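Local coordinates for protein DNA fragmentation factor 40 KDA subunit (Mus musculus, PDB 1V0D) that cuts DNA into fragments and promotes chromatin condensation during apoptosis, acting as a caspase-activated deoxyribonuclease, at residues P142-G147 against G157-S162; G101-A106 against H128-I133; S165-Y170 against G207-R212. One frame throughout, in Å; residues are numbered along the deposited sequence.

Overall arrangement
Along the chain the order is contact 2, then contact 1, then contact 3, each closing before the next opens. Contacts 1 and 3 share helix 155-175, and their centres lie about 14 Å apart. Contact 2 sits about 21 Å from contact 1 and 31 Å from contact 3, centre to centre, around the end of helix 116-129, the helix that precedes 155-175. Arg-160 to Asp-211, a long, weak ion pair, joins contacts 1 and 3; Arg-212 NH2 to Ile-133 O, a probable hydrogen bond, joins contacts 3 and 2. Thus the segment that follows the hairpin near the second subunit is tied directly to the 207-212 loop of contact 3.

Contact 1 of 3, residues P142-G147 against G157-S162; sequences PSWFEG and GYLRYS
Trp-144, whose indole reaches Tyr-158 and Leu-159, gives its NE1 hydrogen to Pro-246 O, a backbone carbonyl outside both segments. That bond pins one edge of the indole while the far benzo corner does the touching across the contact. CH2 of Trp-144 comes to 3.6 Å from CD2 of Tyr-158. The two six-membered rings meet obliquely, planes at 81° and centroids 5.9 Å apart. Leu-159 meets the indole differently: CD1 of Leu-159 lies at the indole edge, near its plane, 4.1 Å from CH2 of Trp-144. With CG anti to the backbone N (chi1 -165°), the indole reaches from its loop to helix 155-175. On the loop side, CE3 of Trp-144 stands 3.6 Å above the centre of the Phe-145 ring, and Lys-155 and Arg-253 each make a cation-pi contact with the indole. With alanine in place of the tryptophan, Pro-246 O would lose this donor and a gap would probably open beside Tyr-158 and Leu-159. The backbone carrying the indole is a type I beta turn from Ser-143 to Glu-146, closed by Glu-146 N to Ser-143 O at 3.1 Å. Side-chain burial thus joins a loop turn to a long helix, within the nuclease region of the His-Me finger clan.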
ATOM      1  N   PRO A 142      18.001  14.754   7.076  1.00 74.32           N
ATOM      2  CA  PRO A 142      18.164  14.189   5.733  1.00 73.16           C
ATOM      3  C   PRO A 142      17.691  12.740   5.593  1.00 71.47           C
ATOM      4  O   PRO A 142      17.304  12.309   4.505  1.00 70.01           O
ATOM      5  CB  PRO A 142      19.658  14.347   5.483  1.00 73.64           C
ATOM      6  CG  PRO A 142      20.232  14.137   6.855  1.00 73.34           C
ATOM      7  CD  PRO A 142      19.316  14.978   7.707  1.00 74.33           C
ATOM      8  N   SER A 143      17.721  11.998   6.696  1.00 69.66           N
ATOM      9  CA  SER A 143      17.300  10.605   6.681  1.00 69.61           C
ATOM     10  C   SER A 143      15.911  10.470   6.042  1.00 69.03           C
ATOM     11  O   SER A 143      15.688   9.638   5.155  1.00 68.50           O
ATOM     12  CB  SER A 143      17.286  10.063   8.105  1.00 70.65           C
ATOM     13  OG  SER A 143      17.352   8.647   8.098  1.00 75.58           O
ATOM     14  N   TRP A 144      14.986  11.302   6.512  1.00 67.82           N
ATOM     15  CA  TRP A 144      13.620  11.342   6.005  1.00 65.88           C
ATOM     16  C   TRP A 144      13.626  11.377   4.474  1.00 67.01           C
ATOM     17  O   TRP A 144      12.963  10.566   3.830  1.00 69.62           O
ATOM     18  CB  TRP A 144      12.922  12.607   6.519  1.00 63.29           C
ATOM     19  CG  TRP A 144      11.411  12.635   6.390  1.00 59.34           C
ATOM     20  CD1 TRP A 144      10.497  12.154   7.297  1.00 57.27           C
ATOM     21  CD2 TRP A 144      10.643  13.219   5.322  1.00 56.92           C
ATOM     22  NE1 TRP A 144       9.215  12.411   6.861  1.00 56.00           N
ATOM     23  CE2 TRP A 144       9.274  13.061   5.654  1.00 55.18           C
ATOM     24  CE3 TRP A 144      10.978  13.860   4.116  1.00 54.69           C
ATOM     25  CZ2 TRP A 144       8.243  13.521   4.828  1.00 52.49           C
ATOM     26  CZ3 TRP A 144       9.946  14.319   3.289  1.00 52.01           C
ATOM     27  CH2 TRP A 144       8.598  14.146   3.652  1.00 52.71           C
ATOM     28  N   PHE A 145      14.391  12.305   3.899  1.00 65.79           N
ATOM     29  CA  PHE A 145      14.448  12.484   2.446  1.00 65.71           C
ATOM     30  C   PHE A 145      15.126  11.434   1.572  1.00 66.61           C
ATOM     31  O   PHE A 145      15.227  11.626   0.357  1.00 66.75           O
ATOM     32  CB  PHE A 145      15.073  13.839   2.113  1.00 64.33           C
ATOM     33  CG  PHE A 145      14.326  15.010   2.680  1.00 63.55           C
ATOM     34  CD1 PHE A 145      14.354  15.275   4.047  1.00 62.64           C
ATOM     35  CD2 PHE A 145      13.595  15.851   1.845  1.00 62.81           C
ATOM     36  CE1 PHE A 145      13.668  16.364   4.573  1.00 62.01           C
ATOM     37  CE2 PHE A 145      12.904  16.943   2.360  1.00 61.38           C
ATOM     38  CZ  PHE A 145      12.940  17.199   3.725  1.00 62.75           C
ATOM     39  N   GLU A 146      15.588  10.334   2.155  1.00 68.04           N
ATOM     40  CA  GLU A 146      16.251   9.301   1.355  1.00 70.05           C
ATOM     41  C   GLU A 146      15.425   8.770   0.191  1.00 68.80           C
ATOM     42  O   GLU A 146      14.407   8.105   0.388  1.00 69.33           O
ATOM     43  CB  GLU A 146      16.651   8.116   2.228  1.00 73.85           C
ATOM     44  CG  GLU A 146      17.860   8.359   3.101  1.00 80.47           C
ATOM     45  CD  GLU A 146      18.162   7.164   3.987  1.00 84.52           C
ATOM     46  OE1 GLU A 146      18.320   6.045   3.432  1.00 85.01           O
ATOM     47  OE2 GLU A 146      18.235   7.347   5.230  1.00 85.66           O
ATOM     48  N   GLY A 147      15.867   9.057  -1.024  1.00 66.96           N
ATOM     49  CA  GLY A 147      15.155   8.553  -2.179  1.00 67.80           C
ATOM     50  C   GLY A 147      14.356   9.595  -2.918  1.00 68.14           C
ATOM     51  O   GLY A 147      13.877   9.354  -4.033  1.00 66.94           O
ATOM     52  N   GLY A 157       6.812  20.646   1.927  1.00 59.55           N
ATOM     53  CA  GLY A 157       6.876  20.804   0.491  1.00 57.34           C
ATOM     54  C   GLY A 157       6.695  19.514  -0.260  1.00 56.10           C
ATOM     55  O   GLY A 157       5.978  19.468  -1.252  1.00 56.53           O
ATOM     56  N   TYR A 158       7.346  18.455   0.200  1.00 56.34           N
ATOM     57  CA  TYR A 158       7.222  17.185  -0.487  1.00 56.41           C
ATOM     58  C   TYR A 158       5.802  16.658  -0.350  1.00 57.19           C
ATOM     59  O   TYR A 158       5.177  16.296  -1.349  1.00 58.15           O
ATOM     60  CB  TYR A 158       8.209  16.157   0.066  1.00 55.08           C
ATOM     61  CG  TYR A 158       7.976  14.781  -0.514  1.00 55.24           C
ATOM     62  CD1 TYR A 158       8.234  14.514  -1.861  1.00 54.65           C
ATOM     63  CD2 TYR A 158       7.423  13.762   0.263  1.00 55.22           C
ATOM     64  CE1 TYR A 158       7.937  13.259  -2.418  1.00 54.38           C
ATOM     65  CE2 TYR A 158       7.126  12.510  -0.285  1.00 53.10           C
ATOM     66  CZ  TYR A 158       7.383  12.269  -1.617  1.00 52.21           C
ATOM     67  OH  TYR A 158       7.078  11.042  -2.139  1.00 51.05           O
ATOM     68  N   LEU A 159       5.293  16.615   0.882  1.00 56.47           N
ATOM     69  CA  LEU A 159       3.937  16.132   1.133  1.00 55.60           C
ATOM     70  C   LEU A 159       2.893  16.942   0.362  1.00 56.51           C
ATOM     71  O   LEU A 159       1.880  16.408  -0.090  1.00 55.90           O
ATOM     72  CB  LEU A 159       3.647  16.159   2.631  1.00 53.57           C
ATOM     73  CG  LEU A 159       3.611  14.781   3.301  1.00 54.08           C
ATOM     74  CD1 LEU A 159       4.660  13.854   2.714  1.00 54.58           C
ATOM     75  CD2 LEU A 159       3.834  14.944   4.783  1.00 54.85           C
ATOM     76  N   ARG A 160       3.148  18.235   0.203  1.00 57.54           N
ATOM     77  CA  ARG A 160       2.243  19.092  -0.545  1.00 58.65           C
ATOM     78  C   ARG A 160       2.221  18.550  -1.972  1.00 58.46           C
ATOM     79  O   ARG A 160       1.159  18.285  -2.540  1.00 59.90           O
ATOM     80  CB  ARG A 160       2.762  20.528  -0.531  1.00 59.54           C
ATOM     81  CG  ARG A 160       1.783  21.558  -1.042  1.00 63.82           C
ATOM     82  CD  ARG A 160       2.361  22.944  -0.865  1.00 68.15           C
ATOM     83  NE  ARG A 160       2.974  23.089   0.454  1.00 73.32           N
ATOM     84  CZ  ARG A 160       3.990  23.909   0.722  1.00 75.99           C
ATOM     85  NH1 ARG A 160       4.510  24.667  -0.242  1.00 76.11           N
ATOM     86  NH2 ARG A 160       4.500  23.962   1.949  1.00 76.24           N
ATOM     87  N   TYR A 161       3.411  18.384  -2.537  1.00 57.77           N
ATOM     88  CA  TYR A 161       3.584  17.857  -3.890  1.00 57.59           C
ATOM     89  C   TYR A 161       2.882  16.501  -4.032  1.00 56.74           C
ATOM     90  O   TYR A 161       2.205  16.226  -5.018  1.00 55.05           O
ATOM     91  CB  TYR A 161       5.083  17.671  -4.189  1.00 57.08           C
ATOM     92  CG  TYR A 161       5.355  16.851  -5.426  1.00 55.12           C
ATOM     93  CD1 TYR A 161       5.351  17.441  -6.689  1.00 55.51           C
ATOM     94  CD2 TYR A 161       5.559  15.469  -5.337  1.00 55.67           C
ATOM     95  CE1 TYR A 161       5.540  16.676  -7.849  1.00 57.76           C
ATOM     96  CE2 TYR A 161       5.748  14.687  -6.489  1.00 57.37           C
ATOM     97  CZ  TYR A 161       5.737  15.298  -7.745  1.00 58.81           C
ATOM     98  OH  TYR A 161       5.929  14.545  -8.891  1.00 59.18           O
ATOM     99  N   SER A 162       3.081  15.648  -3.039  1.00 56.87           N
ATOM    100  CA  SER A 162       2.495  14.328  -3.046  1.00 57.79           C
ATOM    101  C   SER A 162       0.981  14.394  -3.184  1.00 58.51           C
ATOM    102  O   SER A 162       0.397  13.680  -3.999  1.00 59.95           O
ATOM    103  CB  SER A 162       2.859  13.602  -1.762  1.00 57.76           C
ATOM    104  OG  SER A 162       2.156  12.381  -1.687  1.00 62.74           O
TER

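Contact 2 of 3, residues G101-A106 against H128-I133; sequences GVIQAA and HVSQNI
Ile-103 and Val-129 meet where the first turn of helix 103-111 faces the last turn of helix 116-129, closing the open end of a helical hairpin. Their CA atoms, at 7.2 Å, are the nearest pair between the two segments, and both side chains leave the backbone toward the opposing segment. The tight part is wholly apolar. CG1 of Ile-103 lies 3.6 Å from CG1 of Val-129, and the same valine methyl is 3.9 Å from CD1 of Ile-103, so a single methyl rests against the last two carbons of the longer isoleucine branch. That branch is placed by its first torsion, which sets CG1 anti to the carbonyl carbon (chi1 -61°), and an extended second torsion carries CD1 onward. Val-129 is buried, and Pro-98 also touches its side chain. In all, the two segments bury about 123 Å² of surface, and no hydrogen bond crosses between them. The looser side lies at Ser-130, which is partly exposed. Here the chain leaves the helix, with Ser-130 at the centre of an inverse gamma turn. The second subunit is close by: its Val-85 packs on Ala-105, and its Leu-121 on His-128, so the hairpin lies beside the dimer partner. At the loose edge, CG2 of Ile-103 stays 4.2 Å from OG of Ser-130, an oxygen that is weakly hydrogen-bonded to Leu-126 O.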
ATOM      1  N   GLY A 101      19.182   6.354  26.071  1.00139.11           N
ATOM      2  CA  GLY A 101      20.000   5.211  25.715  1.00137.29           C
ATOM      3  C   GLY A 101      19.085   4.042  25.429  1.00135.96           C
ATOM      4  O   GLY A 101      19.531   2.912  25.233  1.00135.70           O
ATOM      5  N   VAL A 102      17.787   4.331  25.412  1.00134.69           N
ATOM      6  CA  VAL A 102      16.768   3.329  25.144  1.00133.32           C
ATOM      7  C   VAL A 102      16.841   2.904  23.677  1.00132.53           C
ATOM      8  O   VAL A 102      16.675   1.727  23.355  1.00132.81           O
ATOM      9  CB  VAL A 102      15.364   3.884  25.448  1.00132.78           C
ATOM     10  CG1 VAL A 102      14.332   2.778  25.343  1.00132.08           C
ATOM     11  CG2 VAL A 102      15.346   4.506  26.833  1.00132.42           C
ATOM     12  N   ILE A 103      17.094   3.869  22.796  1.00131.13           N
ATOM     13  CA  ILE A 103      17.211   3.597  21.366  1.00129.64           C
ATOM     14  C   ILE A 103      18.394   2.658  21.133  1.00129.27           C
ATOM     15  O   ILE A 103      18.292   1.681  20.390  1.00129.27           O
ATOM     16  CB  ILE A 103      17.451   4.899  20.563  1.00129.05           C
ATOM     17  CG1 ILE A 103      16.275   5.861  20.761  1.00128.53           C
ATOM     18  CG2 ILE A 103      17.642   4.576  19.089  1.00128.34           C
ATOM     19  CD1 ILE A 103      16.423   7.179  20.021  1.00128.02           C
ATOM     20  N   GLN A 104      19.515   2.967  21.780  1.00128.67           N
ATOM     21  CA  GLN A 104      20.727   2.165  21.666  1.00127.69           C
ATOM     22  C   GLN A 104      20.586   0.866  22.455  1.00127.05           C
ATOM     23  O   GLN A 104      21.502   0.047  22.485  1.00127.05           O
ATOM     24  CB  GLN A 104      21.924   2.959  22.174  1.00127.31           C
ATOM     25  N   ALA A 105      19.432   0.689  23.091  1.00126.24           N
ATOM     26  CA  ALA A 105      19.158  -0.507  23.880  1.00125.64           C
ATOM     27  C   ALA A 105      18.306  -1.484  23.080  1.00125.80           C
ATOM     28  O   ALA A 105      18.690  -2.641  22.878  1.00125.49           O
ATOM     29  CB  ALA A 105      18.443  -0.127  25.170  1.00124.88           C
ATOM     30  N   ALA A 106      17.148  -1.010  22.630  1.00126.05           N
ATOM     31  CA  ALA A 106      16.227  -1.826  21.847  1.00126.21           C
ATOM     32  C   ALA A 106      16.934  -2.425  20.639  1.00126.61           C
ATOM     33  O   ALA A 106      16.682  -3.573  20.267  1.00126.60           O
ATOM     34  CB  ALA A 106      15.046  -0.986  21.390  1.00125.80           C
ATOM     35  N   HIS A 128       8.766   3.456  16.329  1.00 74.13           N
ATOM     36  CA  HIS A 128       8.014   4.461  17.063  1.00 73.86           C
ATOM     37  C   HIS A 128       8.893   5.525  17.697  1.00 72.59           C
ATOM     38  O   HIS A 128       8.541   6.705  17.703  1.00 72.06           O
ATOM     39  CB  HIS A 128       7.178   3.782  18.141  1.00 76.36           C
ATOM     40  CG  HIS A 128       6.264   4.712  18.870  1.00 79.49           C
ATOM     41  ND1 HIS A 128       6.725   5.715  19.694  1.00 81.17           N
ATOM     42  CD2 HIS A 128       4.912   4.787  18.905  1.00 81.20           C
ATOM     43  CE1 HIS A 128       5.696   6.368  20.207  1.00 82.19           C
ATOM     44  NE2 HIS A 128       4.585   5.825  19.743  1.00 82.68           N
ATOM     45  N   VAL A 129      10.041   5.110  18.217  1.00 71.72           N
ATOM     46  CA  VAL A 129      10.954   6.037  18.870  1.00 71.48           C
ATOM     47  C   VAL A 129      11.929   6.742  17.929  1.00 71.13           C
ATOM     48  O   VAL A 129      12.147   7.939  18.071  1.00 72.44           O
ATOM     49  CB  VAL A 129      11.741   5.330  19.983  1.00 71.35           C
ATOM     50  CG1 VAL A 129      12.711   6.294  20.625  1.00 72.61           C
ATOM     51  CG2 VAL A 129      10.777   4.794  21.027  1.00 71.48           C
ATOM     52  N   SER A 130      12.519   6.012  16.985  1.00 70.81           N
ATOM     53  CA  SER A 130      13.458   6.608  16.028  1.00 69.92           C
ATOM     54  C   SER A 130      12.694   7.579  15.148  1.00 68.21           C
ATOM     55  O   SER A 130      12.566   7.366  13.944  1.00 69.03           O
ATOM     56  CB  SER A 130      14.088   5.536  15.129  1.00 72.44           C
ATOM     57  OG  SER A 130      14.980   4.691  15.837  1.00 76.89           O
ATOM     58  N   GLN A 131      12.190   8.647  15.745  1.00 66.19           N
ATOM     59  CA  GLN A 131      11.415   9.625  15.002  1.00 64.99           C
ATOM     60  C   GLN A 131      11.869  11.065  15.235  1.00 63.74           C
ATOM     61  O   GLN A 131      12.417  11.395  16.287  1.00 63.39           O
ATOM     62  CB  GLN A 131       9.933   9.456  15.372  1.00 65.53           C
ATOM     63  CG  GLN A 131       9.139  10.748  15.494  1.00 66.27           C
ATOM     64  CD  GLN A 131       9.454  11.521  16.765  1.00 65.32           C
ATOM     65  OE1 GLN A 131       9.334  10.989  17.872  1.00 64.59           O
ATOM     66  NE2 GLN A 131       9.853  12.784  16.612  1.00 63.16           N
ATOM     67  N   ASN A 132      11.642  11.920  14.245  1.00 62.40           N
ATOM     68  CA  ASN A 132      12.008  13.322  14.369  1.00 62.50           C
ATOM     69  C   ASN A 132      10.988  14.225  13.670  1.00 61.67           C
ATOM     70  O   ASN A 132      11.284  14.895  12.670  1.00 60.00           O
ATOM     71  CB  ASN A 132      13.401  13.559  13.806  1.00 64.78           C
ATOM     72  CG  ASN A 132      13.883  14.973  14.044  1.00 67.15           C
ATOM     73  OD1 ASN A 132      13.234  15.754  14.751  1.00 69.81           O
ATOM     74  ND2 ASN A 132      15.024  15.312  13.461  1.00 67.41           N
ATOM     75  N   ILE A 133       9.778  14.231  14.225  1.00 60.33           N
ATOM     76  CA  ILE A 133       8.661  15.014  13.709  1.00 57.14           C
ATOM     77  C   ILE A 133       8.958  16.508  13.629  1.00 57.18           C
ATOM     78  O   ILE A 133       8.627  17.170  12.641  1.00 56.37           O
ATOM     79  CB  ILE A 133       7.432  14.834  14.599  1.00 53.59           C
ATOM     80  CG1 ILE A 133       7.043  13.363  14.646  1.00 52.17           C
ATOM     81  CG2 ILE A 133       6.290  15.675  14.079  1.00 53.40           C
ATOM     82  CD1 ILE A 133       5.926  13.075  15.623  1.00 52.11           C
TER

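Contact 3 of 3, residues S165-Y170 against G207-R212; sequences SRIRGY and GSYFDR
Arg-166 and Ile-167 carry this contact from helix 155-175, touching Phe-210 and Tyr-209 respectively. One residue before them, Ser-165 turns its OG back to Tyr-161 O, a bond within the helix. Arg-166 comes next, its side chain extended from CG to NE after a first torsion that puts CG anti to the carbonyl carbon (chi1 -50°). The guanidinium lays one face against the edge of the Phe-210 ring: NE of Arg-166 is 3.6 Å from CE2 of Phe-210, and the two planes stand 83° apart. Because the arginine atoms lie near the ring plane, the geometry is that of ring C-H groups directed at the guanidinium face, and not of a cation over the pi cloud. NH1 of Arg-166 bonds to Trp-259 O, which helps to fix the rotation of the group. The Phe-210 ring also makes an edge-to-face contact with Phe-256. Ile-167 follows, its CD1 4.3 Å from CD2 of Tyr-209 in an oblique approach, while the phenol OH is hydrogen-bonded to Ala-297 N. Further on, Arg-168 makes a cation-pi contact with Tyr-205. Gly-169 N continues the helix by bonding to Ser-165 O at 2.7 Å. Arg-166 O lies 3.3 Å above the plane of the Tyr-170 ring, over its centre, and that ring meets His-263 edge-to-face. His-263 adjoins Asp-262, which with His-308 binds the magnesium ion. Helix 155-175 thus packs against the end of the 3-10 segment and Phe-210 just after it, with the Arg-166 side chain about 10 Å from the magnesium of this His-Me finger clan nuclease.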
ATOM      1  N   SER A 165      -0.305  15.448  -6.493  1.00 55.83           N
ATOM      2  CA  SER A 165      -0.183  14.377  -7.460  1.00 54.32           C
ATOM      3  C   SER A 165      -1.408  13.486  -7.491  1.00 53.54           C
ATOM      4  O   SER A 165      -1.902  13.140  -8.567  1.00 53.80           O
ATOM      5  CB  SER A 165       1.055  13.551  -7.150  1.00 54.90           C
ATOM      6  OG  SER A 165       2.203  14.385  -7.164  1.00 58.95           O
ATOM      7  N   ARG A 166      -1.903  13.106  -6.319  1.00 51.32           N
ATOM      8  CA  ARG A 166      -3.072  12.246  -6.277  1.00 49.34           C
ATOM      9  C   ARG A 166      -4.201  12.976  -6.970  1.00 49.28           C
ATOM     10  O   ARG A 166      -4.890  12.424  -7.829  1.00 48.91           O
ATOM     11  CB  ARG A 166      -3.483  11.953  -4.841  1.00 47.22           C
ATOM     12  CG  ARG A 166      -2.364  11.478  -3.955  1.00 47.25           C
ATOM     13  CD  ARG A 166      -2.915  11.067  -2.606  1.00 49.15           C
ATOM     14  NE  ARG A 166      -1.885  10.537  -1.718  1.00 49.59           N
ATOM     15  CZ  ARG A 166      -2.123   9.593  -0.816  1.00 49.51           C
ATOM     16  NH1 ARG A 166      -3.354   9.101  -0.710  1.00 47.77           N
ATOM     17  NH2 ARG A 166      -1.141   9.133  -0.038  1.00 47.92           N
ATOM     18  N   ILE A 167      -4.373  14.237  -6.602  1.00 48.89           N
ATOM     19  CA  ILE A 167      -5.443  15.039  -7.158  1.00 49.65           C
ATOM     20  C   ILE A 167      -5.284  15.322  -8.637  1.00 50.65           C
ATOM     21  O   ILE A 167      -6.273  15.368  -9.372  1.00 51.24           O
ATOM     22  CB  ILE A 167      -5.602  16.324  -6.334  1.00 49.62           C
ATOM     23  CG1 ILE A 167      -6.263  15.950  -5.008  1.00 48.76           C
ATOM     24  CG2 ILE A 167      -6.426  17.363  -7.077  1.00 49.42           C
ATOM     25  CD1 ILE A 167      -6.268  17.055  -4.002  1.00 55.12           C
ATOM     26  N   ARG A 168      -4.047  15.491  -9.085  1.00 52.17           N
ATOM     27  CA  ARG A 168      -3.798  15.735 -10.499  1.00 52.92           C
ATOM     28  C   ARG A 168      -4.091  14.421 -11.198  1.00 52.38           C
ATOM     29  O   ARG A 168      -4.500  14.393 -12.359  1.00 52.41           O
ATOM     30  CB  ARG A 168      -2.347  16.120 -10.715  1.00 56.54           C
ATOM     31  CG  ARG A 168      -2.161  17.206 -11.735  1.00 61.86           C
ATOM     32  CD  ARG A 168      -0.875  17.936 -11.444  1.00 66.05           C
ATOM     33  NE  ARG A 168      -0.649  19.055 -12.346  1.00 69.55           N
ATOM     34  CZ  ARG A 168       0.223  20.023 -12.094  1.00 72.33           C
ATOM     35  NH1 ARG A 168       0.930  19.985 -10.968  1.00 73.99           N
ATOM     36  NH2 ARG A 168       0.384  21.026 -12.953  1.00 73.93           N
ATOM     37  N   GLY A 169      -3.876  13.330 -10.467  1.00 52.24           N
ATOM     38  CA  GLY A 169      -4.145  12.006 -10.992  1.00 51.55           C
ATOM     39  C   GLY A 169      -5.635  11.850 -11.228  1.00 52.21           C
ATOM     40  O   GLY A 169      -6.056  11.271 -12.225  1.00 53.78           O
ATOM     41  N   TYR A 170      -6.445  12.367 -10.310  1.00 50.87           N
ATOM     42  CA  TYR A 170      -7.887  12.288 -10.472  1.00 49.99           C
ATOM     43  C   TYR A 170      -8.294  13.130 -11.700  1.00 52.81           C
ATOM     44  O   TYR A 170      -9.198  12.738 -12.447  1.00 53.27           O
ATOM     45  CB  TYR A 170      -8.626  12.780  -9.210  1.00 45.57           C
ATOM     46  CG  TYR A 170      -8.275  12.044  -7.926  1.00 43.12           C
ATOM     47  CD1 TYR A 170      -7.884  10.699  -7.947  1.00 42.93           C
ATOM     48  CD2 TYR A 170      -8.354  12.680  -6.684  1.00 41.14           C
ATOM     49  CE1 TYR A 170      -7.581  10.016  -6.779  1.00 41.00           C
ATOM     50  CE2 TYR A 170      -8.047  11.988  -5.498  1.00 39.28           C
ATOM     51  CZ  TYR A 170      -7.664  10.663  -5.565  1.00 41.21           C
ATOM     52  OH  TYR A 170      -7.344   9.964  -4.427  1.00 44.04           O
ATOM     53  N   GLY A 207      -2.964  20.743  -2.709  1.00 51.18           N
ATOM     54  CA  GLY A 207      -1.825  20.102  -2.060  1.00 50.38           C
ATOM     55  C   GLY A 207      -1.769  20.527  -0.606  1.00 49.45           C
ATOM     56  O   GLY A 207      -1.113  19.913   0.238  1.00 48.51           O
ATOM     57  N   SER A 208      -2.478  21.610  -0.327  1.00 49.95           N
ATOM     58  CA  SER A 208      -2.575  22.169   1.009  1.00 49.40           C
ATOM     59  C   SER A 208      -3.081  21.129   2.014  1.00 48.55           C
ATOM     60  O   SER A 208      -2.744  21.165   3.196  1.00 47.82           O
ATOM     61  CB  SER A 208      -3.515  23.368   0.956  1.00 49.32           C
ATOM     62  OG  SER A 208      -4.005  23.664   2.240  1.00 55.83           O
ATOM     63  N   TYR A 209      -3.884  20.188   1.537  1.00 49.28           N
ATOM     64  CA  TYR A 209      -4.421  19.158   2.413  1.00 50.09           C
ATOM     65  C   TYR A 209      -3.369  18.391   3.208  1.00 50.36           C
ATOM     66  O   TYR A 209      -3.631  17.998   4.338  1.00 51.23           O
ATOM     67  CB  TYR A 209      -5.257  18.143   1.620  1.00 48.80           C
ATOM     68  CG  TYR A 209      -6.587  18.654   1.116  1.00 47.46           C
ATOM     69  CD1 TYR A 209      -7.235  19.718   1.739  1.00 46.84           C
ATOM     70  CD2 TYR A 209      -7.222  18.044   0.033  1.00 47.72           C
ATOM     71  CE1 TYR A 209      -8.486  20.161   1.293  1.00 45.98           C
ATOM     72  CE2 TYR A 209      -8.472  18.480  -0.416  1.00 45.68           C
ATOM     73  CZ  TYR A 209      -9.091  19.535   0.217  1.00 44.56           C
ATOM     74  OH  TYR A 209     -10.318  19.966  -0.220  1.00 46.60           O
ATOM     75  N   PHE A 210      -2.188  18.171   2.631  1.00 51.67           N
ATOM     76  CA  PHE A 210      -1.155  17.396   3.327  1.00 52.65           C
ATOM     77  C   PHE A 210      -0.091  18.168   4.070  1.00 53.76           C
ATOM     78  O   PHE A 210       0.658  17.573   4.841  1.00 54.08           O
ATOM     79  CB  PHE A 210      -0.429  16.448   2.368  1.00 51.57           C
ATOM     80  CG  PHE A 210      -1.226  15.241   1.974  1.00 52.65           C
ATOM     81  CD1 PHE A 210      -2.536  15.069   2.412  1.00 52.37           C
ATOM     82  CD2 PHE A 210      -0.669  14.281   1.134  1.00 52.32           C
ATOM     83  CE1 PHE A 210      -3.276  13.963   2.015  1.00 52.43           C
ATOM     84  CE2 PHE A 210      -1.402  13.173   0.732  1.00 52.18           C
ATOM     85  CZ  PHE A 210      -2.708  13.015   1.173  1.00 52.25           C
ATOM     86  N   ASP A 211       0.004  19.476   3.863  1.00 55.56           N
ATOM     87  CA  ASP A 211       1.061  20.197   4.552  1.00 56.85           C
ATOM     88  C   ASP A 211       0.665  20.982   5.797  1.00 57.28           C
ATOM     89  O   ASP A 211      -0.185  21.874   5.757  1.00 57.77           O
ATOM     90  CB  ASP A 211       1.841  21.060   3.537  1.00 58.52           C
ATOM     91  CG  ASP A 211       1.713  22.550   3.775  1.00 57.68           C
ATOM     92  OD1 ASP A 211       0.822  23.170   3.163  1.00 58.92           O
ATOM     93  OD2 ASP A 211       2.516  23.103   4.561  1.00 57.60           O
ATOM     94  N   ARG A 212       1.268  20.595   6.921  1.00 56.89           N
ATOM     95  CA  ARG A 212       1.023  21.264   8.184  1.00 57.95           C
ATOM     96  C   ARG A 212       1.460  22.697   7.948  1.00 59.93           C
ATOM     97  O   ARG A 212       1.970  23.031   6.878  1.00 62.02           O
ATOM     98  CB  ARG A 212       1.851  20.610   9.297  1.00 57.71           C
ATOM     99  CG  ARG A 212       3.343  20.440   8.991  1.00 57.70           C
ATOM    100  CD  ARG A 212       4.066  19.645  10.100  1.00 56.53           C
ATOM    101  NE  ARG A 212       5.521  19.611   9.919  1.00 53.81           N
ATOM    102  CZ  ARG A 212       6.362  18.878  10.651  1.00 52.80           C
ATOM    103  NH1 ARG A 212       5.910  18.098  11.628  1.00 49.19           N
ATOM    104  NH2 ARG A 212       7.666  18.935  10.413  1.00 51.41           N
TER